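Local coordinates for regulatory protein E2 (Bovine papillomavirus type 1, PDB 2JEX) that regulates viral transcription and probably helps start viral DNA replication by working with the E1 protein, here represented by its N-terminal transactivation domain, at residues A[37-40]-A[41-45]; A[64-67]-A[68-72]; A[7-10]-A[11-15]. The protein carries 1 engineered substitution. All coordinates share one frame; numbering follows the deposited sequence.

Contact 1 of 3, residues A[37-40]-A[41-45]; sequences RTEN and TLLYA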
loop_
_atom_site.group_PDB
_atom_site.type_symbol
_atom_site.label_atom_id
_atom_site.label_comp_id
_atom_site.label_asym_id
_atom_site.label_seq_id
_atom_site.Cartn_x
_atom_site.Cartn_y
_atom_site.Cartn_z
ATOM N N ARG A 37 8.408 3.034 14.003
ATOM C CA ARG A 37 7.927 2.264 15.144
ATOM C C ARG A 37 8.450 2.824 16.466
ATOM O O ARG A 37 7.673 3.090 17.386
ATOM C CB ARG A 37 8.363 0.811 14.991
ATOM C CG ARG A 37 8.047 -0.063 16.184
ATOM C CD ARG A 37 8.464 -1.491 15.925
ATOM N NE ARG A 37 8.092 -2.377 17.025
ATOM C CZ ARG A 37 8.187 -3.701 16.980
ATOM N NH1 ARG A 37 8.651 -4.293 15.891
ATOM N NH2 ARG A 37 7.826 -4.434 18.029
ATOM N N THR A 38 9.770 2.979 16.544
ATOM C CA THR A 38 10.441 3.545 17.701
ATOM C C THR A 38 9.850 4.919 18.052
ATOM O O THR A 38 9.383 5.099 19.165
ATOM C CB THR A 38 11.982 3.591 17.480
ATOM O OG1 THR A 38 12.442 2.277 17.138
ATOM C CG2 THR A 38 12.732 4.085 18.736
ATOM N N GLU A 39 9.809 5.845 17.090
ATOM C CA GLU A 39 9.274 7.201 17.326
ATOM C C GLU A 39 7.870 7.197 17.931
ATOM O O GLU A 39 7.619 7.841 18.945
ATOM C CB GLU A 39 9.280 8.044 16.040
ATOM C CG GLU A 39 8.618 9.422 16.203
ATOM C CD GLU A 39 8.555 10.230 14.910
ATOM O OE1 GLU A 39 8.743 9.653 13.819
ATOM O OE2 GLU A 39 8.317 11.451 14.984
ATOM N N ASN A 40 6.964 6.459 17.314
ATOM C CA ASN A 40 5.590 6.442 17.768
ATOM C C ASN A 40 5.355 5.621 19.015
ATOM O O ASN A 40 4.384 5.862 19.731
ATOM C CB ASN A 40 4.660 6.035 16.634
ATOM C CG ASN A 40 4.619 7.072 15.558
ATOM O OD1 ASN A 40 3.962 8.100 15.701
ATOM N ND2 ASN A 40 5.359 6.838 14.488
ATOM N N THR A 41 6.244 4.665 19.280
ATOM C CA THR A 41 6.199 3.905 20.523
ATOM C C THR A 41 6.581 4.809 21.690
ATOM O O THR A 41 5.879 4.827 22.700
ATOM C CB THR A 41 7.120 2.647 20.480
ATOM O OG1 THR A 41 6.682 1.773 19.428
ATOM C CG2 THR A 41 7.084 1.896 21.798
ATOM N N LEU A 42 7.678 5.556 21.537
ATOM C CA LEU A 42 8.170 6.443 22.591
ATOM C C LEU A 42 7.130 7.517 22.873
ATOM O O LEU A 42 6.819 7.807 24.026
ATOM C CB LEU A 42 9.501 7.102 22.199
ATOM C CG LEU A 42 10.716 6.258 21.791
ATOM C CD1 LEU A 42 11.655 7.119 20.962
ATOM C CD2 LEU A 42 11.449 5.650 22.996
ATOM N N LEU A 43 6.585 8.072 21.796
ATOM C CA LEU A 43 5.577 9.118 21.858
ATOM C C LEU A 43 4.305 8.626 22.539
ATOM O O LEU A 43 3.701 9.353 23.334
ATOM C CB LEU A 43 5.270 9.644 20.444
ATOM C CG LEU A 43 6.309 10.510 19.725
ATOM C CD1 LEU A 43 5.800 10.869 18.339
ATOM C CD2 LEU A 43 6.648 11.779 20.516
ATOM N N TYR A 44 3.918 7.388 22.236
ATOM C CA TYR A 44 2.757 6.771 22.867
ATOM C C TYR A 44 3.014 6.545 24.349
ATOM O O TYR A 44 2.157 6.836 25.184
ATOM C CB TYR A 44 2.387 5.454 22.165
ATOM C CG TYR A 44 1.230 4.720 22.809
ATOM C CD1 TYR A 44 -0.081 5.181 22.667
ATOM C CD2 TYR A 44 1.446 3.558 23.559
ATOM C CE1 TYR A 44 -1.144 4.512 23.266
ATOM C CE2 TYR A 44 0.389 2.876 24.156
ATOM C CZ TYR A 44 -0.903 3.363 24.010
ATOM O OH TYR A 44 -1.954 2.697 24.598
ATOM N N ALA A 45 4.208 6.042 24.668
ATOM C CA ALA A 45 4.616 5.829 26.049
ATOM C C ALA A 45 4.665 7.151 26.835
ATOM O O ALA A 45 4.323 7.188 28.011
ATOM C CB ALA A 45 5.961 5.129 26.099
HETATM O O HOH W 1 6.795 -1.077 19.196
#

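Contact 2 of 3, residues A[64-67]-A[68-72]; sequences VCQE and RAKQA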
loop_
_atom_site.group_PDB
_atom_site.type_symbol
_atom_site.label_atom_id
_atom_site.label_comp_id
_atom_site.label_asym_id
_atom_site.label_seq_id
_atom_site.Cartn_x
_atom_site.Cartn_y
_atom_site.Cartn_z
ATOM N N VAL A 64 -3.385 8.316 18.053
ATOM C CA VAL A 64 -2.625 8.603 16.845
ATOM C C VAL A 64 -1.256 7.924 16.883
ATOM O O VAL A 64 -0.887 7.230 15.925
ATOM C CB VAL A 64 -2.487 10.130 16.633
ATOM C CG1 VAL A 64 -1.424 10.462 15.599
ATOM C CG2 VAL A 64 -3.826 10.732 16.242
ATOM N N CYS A 65 -0.513 8.125 17.982
ATOM C CA CYS A 65 0.788 7.478 18.186
ATOM C C CYS A 65 0.644 5.957 18.131
ATOM O O CYS A 65 1.476 5.275 17.552
ATOM C CB CYS A 65 1.385 7.835 19.552
ATOM S SG CYS A 65 1.792 9.551 19.887
ATOM N N GLN A 66 -0.404 5.451 18.775
ATOM C CA GLN A 66 -0.709 4.032 18.845
ATOM C C GLN A 66 -0.927 3.427 17.452
ATOM O O GLN A 66 -0.474 2.314 17.169
ATOM C CB GLN A 66 -1.946 3.819 19.726
ATOM C CG GLN A 66 -2.340 2.374 19.939
ATOM C CD GLN A 66 -3.542 2.222 20.854
ATOM O OE1 GLN A 66 -4.570 2.884 20.674
ATOM N NE2 GLN A 66 -3.426 1.332 21.833
ATOM N N GLU A 67 -1.599 4.176 16.585
ATOM C CA GLU A 67 -1.911 3.709 15.238
ATOM C C GLU A 67 -0.688 3.720 14.338
ATOM O O GLU A 67 -0.418 2.727 13.637
ATOM C CB GLU A 67 -3.040 4.535 14.626
ATOM C CG GLU A 67 -3.981 3.718 13.752
ATOM C CD GLU A 67 -4.301 2.337 14.341
ATOM O OE1 GLU A 67 -4.599 2.236 15.563
ATOM O OE2 GLU A 67 -4.248 1.350 13.569
ATOM N N ARG A 68 0.050 4.835 14.375
ATOM C CA ARG A 68 1.296 4.982 13.607
ATOM C C ARG A 68 2.349 3.945 13.973
ATOM O O ARG A 68 3.070 3.453 13.097
ATOM C CB ARG A 68 1.856 6.401 13.706
ATOM C CG ARG A 68 1.047 7.445 12.870
ATOM C CD ARG A 68 1.463 8.886 13.187
ATOM N NE ARG A 68 0.633 9.872 12.496
ATOM C CZ ARG A 68 0.542 11.165 12.830
ATOM N NH1 ARG A 68 1.233 11.653 13.859
ATOM N NH2 ARG A 68 -0.251 11.975 12.140
ATOM N N ALA A 69 2.394 3.566 15.243
ATOM C CA ALA A 69 3.320 2.534 15.699
ATOM C C ALA A 69 2.886 1.144 15.238
ATOM O O ALA A 69 3.719 0.311 14.865
ATOM C CB ALA A 69 3.461 2.568 17.238
ATOM N N LYS A 70 1.582 0.894 15.307
ATOM C CA LYS A 70 1.011 -0.376 14.884
ATOM C C LYS A 70 1.197 -0.616 13.389
ATOM O O LYS A 70 1.563 -1.715 12.976
ATOM C CB LYS A 70 -0.458 -0.479 15.306
ATOM C CG LYS A 70 -0.608 -0.936 16.761
ATOM C CD LYS A 70 -1.969 -0.628 17.348
ATOM C CE LYS A 70 -3.086 -1.435 16.714
ATOM N NZ LYS A 70 -4.406 -0.777 16.989
ATOM N N GLN A 71 0.964 0.428 12.594
ATOM C CA GLN A 71 1.191 0.393 11.145
ATOM C C GLN A 71 2.650 0.075 10.843
ATOM O O GLN A 71 2.955 -0.749 9.990
ATOM C CB GLN A 71 0.814 1.734 10.525
ATOM C CG GLN A 71 -0.688 2.072 10.641
ATOM C CD GLN A 71 -1.064 3.391 9.971
ATOM O OE1 GLN A 71 -2.230 3.601 9.593
ATOM N NE2 GLN A 71 -0.089 4.291 9.827
ATOM N N ALA A 72 3.545 0.720 11.586
ATOM C CA ALA A 72 4.978 0.563 11.412
ATOM C C ALA A 72 5.457 -0.818 11.852
ATOM O O ALA A 72 6.320 -1.395 11.209
ATOM C CB ALA A 72 5.719 1.672 12.143
#

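Contact 3 of 3, residues A[7-10]-A[11-15]; sequences RLHV and AQETQ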
loop_
_atom_site.group_PDB
_atom_site.type_symbol
_atom_site.label_atom_id
_atom_site.label_comp_id
_atom_site.label_asym_id
_atom_site.label_seq_id
_atom_site.Cartn_x
_atom_site.Cartn_y
_atom_site.Cartn_z
ATOM N N ARG A 7 16.675 9.269 21.968
ATOM C CA ARG A 7 16.243 8.127 21.170
ATOM C C ARG A 7 15.209 8.587 20.138
ATOM O O ARG A 7 15.220 8.136 18.987
ATOM C CB ARG A 7 15.661 7.044 22.083
ATOM C CG ARG A 7 15.570 5.660 21.459
ATOM C CD ARG A 7 14.953 4.654 22.423
ATOM N NE ARG A 7 15.826 4.334 23.555
ATOM C CZ ARG A 7 15.620 4.720 24.815
ATOM N NH1 ARG A 7 14.556 5.452 25.145
ATOM N NH2 ARG A 7 16.483 4.366 25.753
ATOM N N LEU A 8 14.334 9.498 20.566
ATOM C CA LEU A 8 13.363 10.150 19.695
ATOM C C LEU A 8 14.036 10.924 18.564
ATOM O O LEU A 8 13.611 10.831 17.411
ATOM C CB LEU A 8 12.455 11.083 20.508
ATOM C CG LEU A 8 11.314 11.826 19.802
ATOM C CD1 LEU A 8 10.294 10.865 19.175
ATOM C CD2 LEU A 8 10.636 12.761 20.774
ATOM N N HIS A 9 15.078 11.683 18.903
ATOM C CA HIS A 9 15.819 12.482 17.928
ATOM C C HIS A 9 16.459 11.602 16.859
ATOM O O HIS A 9 16.420 11.936 15.673
ATOM C CB HIS A 9 16.879 13.345 18.620
ATOM C CG HIS A 9 17.770 14.089 17.670
ATOM N ND1 HIS A 9 17.398 15.274 17.069
ATOM C CD2 HIS A 9 19.019 13.815 17.219
ATOM C CE1 HIS A 9 18.375 15.696 16.287
ATOM N NE2 HIS A 9 19.371 14.828 16.359
ATOM N N VAL A 10 17.040 10.484 17.290
ATOM C CA VAL A 10 17.689 9.531 16.383
ATOM C C VAL A 10 16.673 8.857 15.449
ATOM O O VAL A 10 16.927 8.717 14.250
ATOM C CB VAL A 10 18.525 8.467 17.160
ATOM C CG1 VAL A 10 19.176 7.469 16.207
ATOM C CG2 VAL A 10 19.596 9.144 18.015
ATOM N N ALA A 11 15.527 8.464 16.004
ATOM C CA ALA A 11 14.461 7.815 15.246
ATOM C C ALA A 11 13.841 8.732 14.186
ATOM O O ALA A 11 13.510 8.278 13.083
ATOM C CB ALA A 11 13.401 7.285 16.175
ATOM N N GLN A 12 13.691 10.011 14.522
ATOM C CA GLN A 12 13.182 11.012 13.581
ATOM C C GLN A 12 14.215 11.383 12.513
ATOM O O GLN A 12 13.869 11.591 11.345
ATOM C CB GLN A 12 12.735 12.263 14.331
ATOM C CG GLN A 12 11.469 12.072 15.126
ATOM C CD GLN A 12 11.266 13.153 16.164
ATOM O OE1 GLN A 12 12.229 13.683 16.717
ATOM N NE2 GLN A 12 10.006 13.480 16.442
ATOM N N GLU A 13 15.479 11.473 12.938
ATOM C CA GLU A 13 16.612 11.765 12.061
ATOM C C GLU A 13 16.877 10.622 11.080
ATOM O O GLU A 13 17.292 10.860 9.949
ATOM C CB GLU A 13 17.868 12.030 12.900
ATOM C CG GLU A 13 18.947 12.856 12.212
ATOM C CD GLU A 13 18.759 14.350 12.417
ATOM O OE1 GLU A 13 19.686 14.997 12.958
ATOM O OE2 GLU A 13 17.687 14.880 12.049
ATOM N N THR A 14 16.651 9.389 11.527
ATOM C CA THR A 14 16.790 8.196 10.688
ATOM C C THR A 14 15.786 8.192 9.527
ATOM O O THR A 14 16.151 7.884 8.384
ATOM C CB THR A 14 16.663 6.895 11.526
ATOM O OG1 THR A 14 17.744 6.828 12.460
ATOM C CG2 THR A 14 16.718 5.665 10.640
ATOM N N GLN A 15 14.534 8.542 9.829
ATOM C CA GLN A 15 13.486 8.672 8.825
ATOM C C GLN A 15 13.848 9.760 7.820
ATOM O O GLN A 15 13.736 9.549 6.608
ATOM C CB GLN A 15 12.144 9.001 9.480
ATOM C CG GLN A 15 11.511 7.869 10.267
ATOM C CD GLN A 15 10.449 8.370 11.232
ATOM O OE1 GLN A 15 9.375 8.822 10.826
ATOM N NE2 GLN A 15 10.750 8.294 12.518
#

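Contact 1 of 3, residues A[37-40]-A[41-45]
Thr41 N and Leu42 N donate to Arg37 O and Thr38 O, and Leu43 N and Tyr44 N to Glu39 O and Asn40 O, so four successive i to i+4 bonds run through residues 37-45, one continuous piece of helix 26-48. Arg37 O takes a second donor: Thr41 OG1 lies 2.6 Å from it, above the carbonyl plane (45° out of it). With OG1 beside its own backbone N (chi1 -61°), the Thr41 hydroxyl leans back one turn to reach this oxygen. It also accepts from a water, 2.9 Å from Thr41 OG1, which in turn accepts from Arg37 NE at 2.8 Å in the plane of the guanidinium. The extended Arg37 chain runs alongside Thr41, and its NH1 bonds to Gln76.

This helix is the middle one of three in the N-terminal helical part of the E2 transactivation domain, touching helix 4-21 on one flank and helix 62-83 on the other. Toward helix 4-21, Glu39 and Leu43 lie side by side, Glu39 CG 3.8 Å from Leu43 CD1, while the Glu39 carboxylate bonds to Gln12 and Gln15. Thr38 and Leu42 pair similarly, with Thr38 CG2 and Leu42 CD1 3.9 Å apart. Asn40 ND2 bonds to Val36 O, and the Asn40 side chain rests on Arg68 of helix 62-83.

Contact 2 of 3, residues A[64-67]-A[68-72]
Val64 CG1 stands anti to its backbone N (chi1 166°), and the Arg68 chain, extended from CG to NE after leaving beside its own N (chi1 -74°), runs alongside it in the same direction. The two side chains therefore meet at the guanidinium: Val64 CG1 sits over one face, 3.3 Å above the plane but offset toward the rim, where its nearest atom is Arg68 NH1 at 3.4 Å. This is a methyl against the flat surface of a cation, a van der Waals contact over the face and not at the edge. The aliphatic part of Arg68 stays close to the backbone of the preceding turn, CG lying 3.6 Å from Val64 O.

Both segments belong to helix 62-83, whose regular i to i+4 ladder carries the pairs; the bond from Arg68 N to Val64 O is nearly straight, with an N-H...O angle of 174°. Within the helical part of the transactivation domain this helix leans on helix 26-48. Cys65 contributes to that side by touching Leu43 and Tyr44, and Arg68 touches Pro60 in the preceding loop.

A second, ionic pair is formed by Glu67 and Lys70, both exposed. Glu67 bends at its second torsion and Lys70 at its third, and the two chains meet at an angle, bringing Lys70 NZ to 3.3 Å from Glu67 OE1. This i to i+3 salt bridge includes a weak hydrogen bond; Glu67 OE2 is farther from Lys70 NZ, at 4.0 Å. Lys70 also passes Gln66, whose extended chain runs beside it in the same direction, with Gln66 CG 4.0 Å from Lys70 CD.

Contact 3 of 3, residues A[7-10]-A[11-15]
Val10 O is gripped by two hydrogen bonds from Thr14, one from the backbone N at 2.8 Å and one from the hydroxyl OG1 at 2.7 Å. The two donors arrive from opposite faces of the carbonyl plane, with the hydroxyl 38° out of it. Thr14 OG1 is carried beside its own backbone N (chi1 -64°), which turns the hydroxyl back toward the preceding turn. Further backbone bonds are the ordinary i to i+4 kind, with Ala11, Gln12 and Glu13 donating to Arg7, Leu8 and His9. A side-chain amide joins in as well: Gln15 NE2 curls back onto Ala11 O at 2.8 Å.

These residues form one unbroken piece of helix 4-21, the first helix of the transactivation domain, which lies against helix 26-48. There Thr14 touches Ala35 and Gln15 touches Val36, while Leu8 and Gln12 touch Cys57 in the short strand 57-58.

Van der Waals contact is made by Leu8 and Gln12, aliphatic branch against the flat amide, and the two side chains meet at a slant. Leu8 CG lies 3.7 Å from Gln12 OE1, and Leu8 CD1 lies 3.8 Å from Gln12 NE2, so the leucine branch packs against the amide end. The amide nitrogens of Gln12 and Gln15 both find a polar partner across the helix interface, in the Glu39 carboxylate.

Of the charged and polar pairs, His9 and Glu13 run side by side and point the same way on the exposed side. Glu13 OE1 comes within 3.4 Å of His9 NE2, approaching the ring obliquely, with the ring and carboxylate planes 64° apart.

In the fold
Each contact joins residues about one turn apart within a single helix, and helix 26-48, which carries contact 1, lies between the helices of contacts 2 and 3. Contact 1 touches contact 2 through Leu43 CB and Cys65 SG, 3.5 Å apart, and contact 3 through Glu39 and the amides of Gln12 and Gln15. Contacts 2 and 3 stay about 8 Å apart at their nearest atoms. Each has two buried residues among eight touching ones, but contact 1 has one exposed residue and contacts 2 and 3 three each. Their surface chemistry differs: contact 2 has a salt bridge, contact 3 an imidazole beside a carboxylate, contact 1 a water bridge; contacts 1 and 3 share threonine-to-backbone bonds.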